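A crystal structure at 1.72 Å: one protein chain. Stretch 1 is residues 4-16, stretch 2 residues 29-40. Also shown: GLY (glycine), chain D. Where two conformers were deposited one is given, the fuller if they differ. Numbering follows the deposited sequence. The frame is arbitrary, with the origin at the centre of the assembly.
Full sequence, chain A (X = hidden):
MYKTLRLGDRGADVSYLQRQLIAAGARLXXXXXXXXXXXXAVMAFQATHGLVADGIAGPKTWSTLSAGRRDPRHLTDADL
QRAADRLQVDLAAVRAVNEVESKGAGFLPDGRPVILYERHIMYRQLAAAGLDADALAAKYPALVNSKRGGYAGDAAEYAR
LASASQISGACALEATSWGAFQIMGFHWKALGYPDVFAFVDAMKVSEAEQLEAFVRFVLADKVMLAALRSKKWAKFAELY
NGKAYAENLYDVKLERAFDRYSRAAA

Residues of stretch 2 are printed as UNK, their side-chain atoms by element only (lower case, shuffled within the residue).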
ATOM      1  N   THR A   4       0.661 -16.792   3.328  1.00 32.85           N
ATOM      2  CA  THR A   4      -0.145 -15.815   4.065  1.00 31.53           C
ATOM      3  C   THR A   4      -1.418 -16.478   4.564  1.00 27.92           C
ATOM      4  O   THR A   4      -2.109 -17.141   3.796  1.00 29.68           O
ATOM      5  CB  THR A   4      -0.504 -14.598   3.190  1.00 30.40           C
ATOM      6  OG1 THR A   4       0.701 -13.910   2.861  1.00 30.58           O
ATOM      7  CG2 THR A   4      -1.436 -13.629   3.905  1.00 29.76           C
ATOM      8  N   LEU A   5      -1.731 -16.277   5.837  1.00 25.76           N
ATOM      9  CA  LEU A   5      -2.897 -16.836   6.468  1.00 24.69           C
ATOM     10  C   LEU A   5      -3.805 -15.729   6.985  1.00 24.54           C
ATOM     11  O   LEU A   5      -3.350 -14.690   7.471  1.00 23.64           O
ATOM     12  CB  LEU A   5      -2.507 -17.740   7.643  1.00 25.60           C
ATOM     13  CG  LEU A   5      -1.611 -18.914   7.245  1.00 27.38           C
ATOM     14  CD1 LEU A   5      -1.187 -19.665   8.494  1.00 27.65           C
ATOM     15  CD2 LEU A   5      -2.324 -19.862   6.286  1.00 29.55           C
ATOM     16  N   ARG A   6      -5.095 -15.997   6.917  1.00 24.79           N
ATOM     17  CA  ARG A   6      -6.102 -15.055   7.336  1.00 26.08           C
ATOM     18  C   ARG A   6      -7.320 -15.767   7.865  1.00 26.40           C
ATOM     19  O   ARG A   6      -7.482 -16.996   7.711  1.00 25.90           O
ATOM     20  CB  ARG A   6      -6.475 -14.122   6.154  1.00 27.51           C
ATOM     21  CG  ARG A   6      -7.073 -14.860   4.960  1.00 31.60           C
ATOM     22  CD  ARG A   6      -7.332 -14.044   3.694  1.00 34.74           C
ATOM     23  NE  ARG A   6      -6.103 -13.527   3.093  1.00 38.37           N
ATOM     24  CZ  ARG A   6      -5.762 -12.236   3.004  1.00 39.72           C
ATOM     25  NH1 ARG A   6      -6.553 -11.250   3.467  1.00 43.39           N
ATOM     26  NH2 ARG A   6      -4.617 -11.926   2.423  1.00 44.11           N
ATOM     27  N   LEU A   7      -8.194 -14.978   8.465  1.00 25.77           N
ATOM     28  CA  LEU A   7      -9.450 -15.465   9.023  1.00 27.55           C
ATOM     29  C   LEU A   7     -10.140 -16.423   8.069  1.00 27.65           C
ATOM     30  O   LEU A   7     -10.326 -16.109   6.895  1.00 26.25           O
ATOM     31  CB  LEU A   7     -10.394 -14.308   9.342  1.00 30.30           C
ATOM     32  CG  LEU A   7     -11.664 -14.743  10.082  1.00 29.61           C
ATOM     33  CD1 LEU A   7     -11.411 -14.785  11.571  1.00 29.73           C
ATOM     34  CD2 LEU A   7     -12.853 -13.838   9.760  1.00 32.09           C
ATOM     35  N   GLY A   8     -10.462 -17.614   8.574  1.00 25.93           N
ATOM     36  CA  GLY A   8     -11.140 -18.629   7.809  1.00 27.68           C
ATOM     37  C   GLY A   8     -10.235 -19.733   7.308  1.00 28.18           C
ATOM     38  O   GLY A   8     -10.724 -20.791   6.948  1.00 28.71           O
ATOM     39  N   ASP A   9      -8.920 -19.496   7.244  1.00 25.51           N
ATOM     40  CA  ASP A   9      -7.981 -20.523   6.853  1.00 24.46           C
ATOM     41  C   ASP A   9      -7.974 -21.662   7.894  1.00 23.67           C
ATOM     42  O   ASP A   9      -8.321 -21.462   9.060  1.00 22.24           O
ATOM     43  CB  ASP A   9      -6.567 -19.960   6.676  1.00 26.96           C
ATOM     44  CG  ASP A   9      -6.366 -19.271   5.340  1.00 30.57           C
ATOM     45  OD1 ASP A   9      -6.878 -19.755   4.316  1.00 32.12           O
ATOM     46  OD2 ASP A   9      -5.680 -18.248   5.299  1.00 29.42           O
ATOM     47  N   ARG A  10      -7.682 -22.859   7.410  1.00 24.80           N
ATOM     48  CA  ARG A  10      -7.656 -24.059   8.247  1.00 26.91           C
ATOM     49  C   ARG A  10      -6.510 -24.944   7.814  1.00 27.04           C
ATOM     50  O   ARG A  10      -6.179 -25.011   6.634  1.00 27.32           O
ATOM     51  CB  ARG A  10      -8.975 -24.845   8.131  1.00 28.12           C
ATOM     52  CG  ARG A  10     -10.180 -24.155   8.760  1.00 32.64           C
ATOM     53  CD  ARG A  10     -11.523 -24.747   8.346  1.00 34.73           C
ATOM     54  NE  ARG A  10     -11.729 -24.680   6.894  1.00 40.69           N
ATOM     55  CZ  ARG A  10     -12.831 -25.084   6.252  1.00 38.56           C
ATOM     56  NH1 ARG A  10     -13.863 -25.572   6.916  1.00 41.05           N
ATOM     57  NH2 ARG A  10     -12.898 -24.978   4.929  1.00 42.44           N
ATOM     58  N   GLY A  11      -5.906 -25.653   8.758  1.00 26.05           N
ATOM     59  CA  GLY A  11      -4.941 -26.670   8.379  1.00 26.17           C
ATOM     60  C   GLY A  11      -3.633 -26.572   9.109  1.00 26.78           C
ATOM     61  O   GLY A  11      -3.466 -25.767  10.029  1.00 23.54           O
ATOM     62  N   ALA A  12      -2.693 -27.403   8.676  1.00 28.30           N
ATOM     63  CA  ALA A  12      -1.396 -27.528   9.356  1.00 28.10           C
ATOM     64  C   ALA A  12      -0.659 -26.189   9.474  1.00 28.61           C
ATOM     65  O   ALA A  12      -0.033 -25.926  10.487  1.00 26.54           O
ATOM     66  CB  ALA A  12      -0.528 -28.549   8.638  1.00 30.02           C
ATOM     67  N   ASP A  13      -0.756 -25.340   8.455  1.00 25.18           N
ATOM     68  CA  ASP A  13      -0.122 -24.024   8.510  1.00 26.47           C
ATOM     69  C   ASP A  13      -0.723 -23.154   9.623  1.00 22.64           C
ATOM     70  O   ASP A  13      -0.012 -22.370  10.230  1.00 22.59           O
ATOM     71  CB  ASP A  13      -0.208 -23.290   7.164  1.00 30.67           C
ATOM     72  CG  ASP A  13       0.662 -23.923   6.070  1.00 37.40           C
ATOM     73  OD1 ASP A  13       1.713 -24.544   6.370  1.00 39.75           O
ATOM     74  OD2 ASP A  13       0.284 -23.780   4.891  1.00 40.25           O
ATOM     75  N   VAL A  14      -2.021 -23.275   9.878  1.00 21.20           N
ATOM     76  CA  VAL A  14      -2.665 -22.535  10.938  1.00 21.59           C
ATOM     77  C   VAL A  14      -2.230 -23.041  12.302  1.00 21.74           C
ATOM     78  O   VAL A  14      -1.929 -22.254  13.183  1.00 21.28           O
ATOM     79  CB  VAL A  14      -4.206 -22.569  10.830  1.00 20.63           C
ATOM     80  CG1 VAL A  14      -4.858 -21.865  11.995  1.00 19.90           C
ATOM     81  CG2 VAL A  14      -4.626 -21.915   9.519  1.00 21.68           C
ATOM     82  N   SER A  15      -2.172 -24.362  12.495  1.00 23.73           N
ATOM     83  CA  SER A  15      -1.741 -24.843  13.813  1.00 23.43           C
ATOM     84  C   SER A  15      -0.296 -24.422  14.057  1.00 23.90           C
ATOM     85  O   SER A  15       0.038 -24.082  15.177  1.00 22.29           O
ATOM     86  CB  SER A  15      -1.987 -26.348  14.008  1.00 25.16           C
ATOM     87  OG  SER A  15      -1.593 -27.051  12.894  1.00 30.57           O
ATOM     88  N   TYR A  16       0.542 -24.421  13.013  1.00 23.98           N
ATOM     89  CA  TYR A  16       1.910 -23.925  13.122  1.00 27.12           C
ATOM     90  C   TYR A  16       1.917 -22.450  13.547  1.00 24.87           C
ATOM     91  O   TYR A  16       2.569 -22.072  14.505  1.00 21.56           O
ATOM     92  CB  TYR A  16       2.676 -24.122  11.819  1.00 29.46           C
ATOM     93  CG  TYR A  16       4.104 -23.653  11.913  1.00 35.96           C
ATOM     94  CD1 TYR A  16       5.039 -24.369  12.673  1.00 41.92           C
ATOM     95  CD2 TYR A  16       4.521 -22.475  11.299  1.00 37.41           C
ATOM     96  CE1 TYR A  16       6.356 -23.937  12.791  1.00 44.06           C
ATOM     97  CE2 TYR A  16       5.840 -22.037  11.407  1.00 42.37           C
ATOM     98  CZ  TYR A  16       6.745 -22.776  12.165  1.00 44.36           C
ATOM     99  OH  TYR A  16       8.045 -22.351  12.276  1.00 54.85           O
ATOM    100  N   UNK A  29      -6.155 -22.116  21.773  1.00 34.40           N
ATOM    101  CA  UNK A  29      -6.391 -23.533  21.501  1.00 39.07           C
ATOM    102  C   UNK A  29      -5.691 -23.810  20.161  1.00 35.80           C
ATOM    103  O   UNK A  29      -5.890 -23.088  19.182  1.00 34.71           O
ATOM    104  c   UNK A  29      -8.289 -25.224  21.952  1.00 55.91           C
ATOM    105  o   UNK A  29      -7.400 -26.102  22.077  1.00 60.70           O
ATOM    106  c   UNK A  29      -7.915 -23.838  21.415  1.00 46.58           C
ATOM    107  o   UNK A  29      -9.492 -25.440  22.250  1.00 65.51           O
ATOM    108  N   UNK A  30      -4.864 -24.847  20.117  1.00 31.20           N
ATOM    109  CA  UNK A  30      -4.202 -25.231  18.879  1.00 29.17           C
ATOM    110  C   UNK A  30      -5.126 -26.201  18.133  1.00 31.02           C
ATOM    111  O   UNK A  30      -5.020 -27.432  18.261  1.00 27.40           O
ATOM    112  c   UNK A  30      -1.942 -24.966  19.981  1.00 31.11           C
ATOM    113  c   UNK A  30      -2.837 -25.887  19.144  1.00 28.59           C
ATOM    114  c   UNK A  30      -0.755 -25.673  20.602  1.00 32.86           C
ATOM    115  c   UNK A  30      -2.142 -26.220  17.833  1.00 27.94           C
ATOM    116  N   UNK A  31      -6.029 -25.638  17.335  1.00 26.85           N
ATOM    117  CA  UNK A  31      -7.049 -26.405  16.638  1.00 24.69           C
ATOM    118  C   UNK A  31      -6.988 -26.273  15.115  1.00 23.60           C
ATOM    119  O   UNK A  31      -7.848 -26.836  14.451  1.00 25.03           O
ATOM    120  o   UNK A  31      -9.818 -24.043  17.164  1.00 25.39           O
ATOM    121  c   UNK A  31      -8.423 -25.966  17.136  1.00 24.00           C
ATOM    122  c   UNK A  31      -8.727 -24.510  16.816  1.00 24.81           C
ATOM    123  o   UNK A  31      -7.842 -23.822  16.271  1.00 23.95           O
ATOM    124  N   UNK A  32      -5.972 -25.578  14.581  1.00 22.84           N
ATOM    125  CA  UNK A  32      -5.770 -25.434  13.149  1.00 24.00           C
ATOM    126  C   UNK A  32      -6.896 -24.618  12.465  1.00 21.92           C
ATOM    127  O   UNK A  32      -7.089 -24.738  11.253  1.00 23.67           O
ATOM    128  c   UNK A  32      -5.599 -26.817  12.481  1.00 25.82           C
ATOM    129  N   UNK A  33      -7.611 -23.809  13.231  1.00 23.72           N
ATOM    130  CA  UNK A  33      -8.706 -22.964  12.701  1.00 22.96           C
ATOM    131  C   UNK A  33      -8.342 -21.503  12.979  1.00 22.26           C
ATOM    132  O   UNK A  33      -8.195 -21.086  14.141  1.00 22.22           O
ATOM    133  c   UNK A  33     -11.608 -25.179  14.010  1.00 27.23           C
ATOM    134  c   UNK A  33     -10.058 -23.261  13.376  1.00 24.56           C
ATOM    135  c   UNK A  33     -10.517 -24.690  13.074  1.00 26.65           C
ATOM    136  c   UNK A  33     -11.141 -22.269  12.922  1.00 23.99           C
ATOM    137  N   UNK A  34      -8.219 -20.725  11.910  1.00 22.56           N
ATOM    138  CA  UNK A  34      -7.901 -19.312  12.038  1.00 22.35           C
ATOM    139  C   UNK A  34      -9.239 -18.602  12.193  1.00 23.57           C
ATOM    140  O   UNK A  34      -9.824 -18.140  11.220  1.00 24.34           O
ATOM    141  c   UNK A  34      -6.889 -16.404  11.352  1.00 21.91           C
ATOM    142  c   UNK A  34      -7.143 -18.859  10.776  1.00 21.36           C
ATOM    143  c   UNK A  34      -4.840 -15.254  10.848  1.00 21.35           C
ATOM    144  c   UNK A  34      -6.139 -15.234  11.360  1.00 22.56           C
ATOM    145  c   UNK A  34      -5.051 -17.556  10.361  1.00 20.98           C
ATOM    146  o   UNK A  34      -4.046 -14.123  10.827  1.00 20.70           O
ATOM    147  c   UNK A  34      -6.346 -17.593  10.855  1.00 21.16           C
ATOM    148  c   UNK A  34      -4.313 -16.403  10.362  1.00 20.86           C
ATOM    149  N   UNK A  35      -9.706 -18.540  13.427  1.00 24.08           N
ATOM    150  CA  UNK A  35     -10.945 -17.859  13.746  1.00 25.46           C
ATOM    151  C   UNK A  35     -10.636 -16.548  14.430  1.00 28.24           C
ATOM    152  O   UNK A  35      -9.499 -16.044  14.382  1.00 24.25           O
ATOM    153  N   UNK A  36     -11.644 -16.000  15.103  1.00 26.66           N
ATOM    154  CA  UNK A  36     -11.513 -14.694  15.731  1.00 28.89           C
ATOM    155  C   UNK A  36     -10.463 -14.646  16.830  1.00 29.08           C
ATOM    156  O   UNK A  36      -9.817 -13.626  17.013  1.00 26.72           O
ATOM    157  o   UNK A  36     -13.338 -14.996  17.343  1.00 36.15           O
ATOM    158  c   UNK A  36     -12.888 -14.204  16.249  1.00 33.09           C
ATOM    159  N   UNK A  37     -10.313 -15.721  17.602  1.00 27.56           N
ATOM    160  CA  UNK A  37      -9.305 -15.734  18.656  1.00 26.72           C
ATOM    161  C   UNK A  37      -7.898 -15.697  18.048  1.00 23.94           C
ATOM    162  O   UNK A  37      -7.014 -15.020  18.576  1.00 24.55           O
ATOM    163  c   UNK A  37      -9.479 -16.945  19.572  1.00 26.99           C
ATOM    164  N   UNK A  38      -7.695 -16.471  16.991  1.00 21.79           N
ATOM    165  CA  UNK A  38      -6.406 -16.524  16.326  1.00 23.56           C
ATOM    166  C   UNK A  38      -6.121 -15.153  15.689  1.00 21.92           C
ATOM    167  O   UNK A  38      -5.008 -14.622  15.818  1.00 23.53           O
ATOM    168  c   UNK A  38      -4.999 -17.704  14.614  1.00 22.37           C
ATOM    169  o   UNK A  38      -6.494 -18.924  16.035  1.00 25.75           O
ATOM    170  c   UNK A  38      -6.325 -17.690  15.316  1.00 22.75           C
ATOM    171  N   UNK A  39      -7.119 -14.594  15.010  0.50 24.22           N
ATOM    172  CA  UNK A  39      -6.980 -13.249  14.434  0.50 25.45           C
ATOM    173  C   UNK A  39      -6.617 -12.201  15.489  0.50 24.75           C
ATOM    174  O   UNK A  39      -5.690 -11.403  15.297  0.50 23.49           O
ATOM    175  n   UNK A  39     -12.915 -10.922  12.123  0.50 36.57           N
ATOM    176  n   UNK A  39     -11.305 -10.898  10.502  0.50 35.53           N
ATOM    177  c   UNK A  39      -9.281 -11.020  12.188  0.50 34.10           C
ATOM    178  c   UNK A  39      -8.253 -12.818  13.707  0.50 27.75           C
ATOM    179  c   UNK A  39      -8.143 -11.410  13.126  0.50 30.13           C
ATOM    180  c   UNK A  39     -11.640 -10.939  11.784  0.50 36.57           C
ATOM    181  n   UNK A  39     -10.654 -10.999  12.666  0.50 37.01           N
ATOM    182  N   UNK A  40      -7.349 -12.204  16.602  1.00 24.03           N
ATOM    183  CA  UNK A  40      -7.050 -11.307  17.728  1.00 25.69           C
ATOM    184  C   UNK A  40      -5.643 -11.477  18.224  1.00 23.50           C
ATOM    185  O   UNK A  40      -4.981 -10.490  18.548  1.00 23.11           O
ATOM    186  o   UNK A  40     -10.260 -11.325  19.460  1.00 30.71           O
ATOM    187  o   UNK A  40      -9.628 -10.436  17.567  1.00 33.17           O
ATOM    188  c   UNK A  40      -8.007 -11.531  18.904  1.00 28.43           C
ATOM    189  c   UNK A  40      -9.390 -11.043  18.632  1.00 30.46           C
TER
HETATM  190  N   GLY D 302      -9.370 -21.376  16.647  1.00 28.23           N
HETATM  191  CA  GLY D 302     -10.580 -20.655  17.098  1.00 28.89           C
HETATM  192  C   GLY D 302     -10.383 -19.161  16.944  1.00 29.40           C
HETATM  193  O   GLY D 302      -9.351 -18.699  16.432  1.00 26.79           O
HETATM  194  OXT GLY D 302     -11.276 -18.406  17.337  1.00 27.92           O

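Position 29 carries two side-chain carbons, the second bearing two oxygens, and none of them reaches stretch 1; this is an aspartate, Asp-29. Position 30 has four carbons, forked at the first, with one arm two carbons long. That is the pattern of isoleucine, and Ile-30 lays CG2 3.8 Å from CB of Ser-15, a contact at the side of the opposing helix.

At position 31 two carbons end in a pair of oxygens, again an aspartate. Asp-31 does not touch stretch 1. Its carboxylate instead receives the amino group of the bound glycine, with OD2 2.8 Å from GLY N, and OD1 accepts the backbone N of position 33 at 3.0 Å. Position 32 has a single carbon, so it is alanine. The small side chain of Ala-32 sits with CB 3.9 Å from CB of Ser-15, while its backbone packs on Val-14, whose CG1 lies 3.5 Å from Ala-32 C. Its carbonyl O accepts a hydrogen bond from Gly-11 N at 2.9 Å and also meets Arg-10 CA at 3.1 Å in a CA-H...O contact.

Position 33 shows four carbons, forked at the first with one longer arm: Ile-33. Its CA-to-CB bond points away from stretch 1, and CG1 comes no nearer than 4.4 Å to Arg-10 CG. The backbone does more, forming a single bridge with Arg-10 and offering its O to GLY N at 2.8 Å.

Position 34 has one carbon followed by a six-carbon ring bearing an oxygen, which identifies tyrosine. Tyr-34 points toward stretch 1 and gives up more surface to it than any other residue of stretch 2. Arg-6 O and Leu-7 N lie over one ring face, Val-14 CG2 is at the edge, and Leu-5 CB approaches CE1 to 3.5 Å. The OH is hydrogen-bonded elsewhere in the structure.

Position 35 has no side-chain atoms and is glycine. Gly-35 N-caps the following helix, and a CB here would clash with the ligand, 2.8 Å from GLY C. Position 36, one carbon and one oxygen, is Ser-36; its N lies 3.7 Å from Leu-7 CD1. Position 37, a lone carbon turned away from stretch 1, is Ala-37, whose N binds GLY OXT at 2.9 Å. At position 38 the first carbon carries an oxygen and a carbon, giving Thr-38; both its N (2.8 Å) and OG1 (2.9 Å) donate to GLY O.

Position 39 has three carbons, a nitrogen, then a carbon with two more nitrogens: Arg-39, with Leu-7 CD2 over one guanidinium face, 3.4 Å from NH2. Position 40, two carbons ending in two oxygens, is Asp-40, out of reach.

The contact is thus held by backbone pairing around a tyrosine. Gly-8 N donates to Tyr-34 O at 2.8 Å and Tyr-34 N to Asp-9 O at 2.9 Å, fixing the ring against the turn from Arg-6 to Asp-9.

Stretch 2 (29-40) DIDAIYGSATRD
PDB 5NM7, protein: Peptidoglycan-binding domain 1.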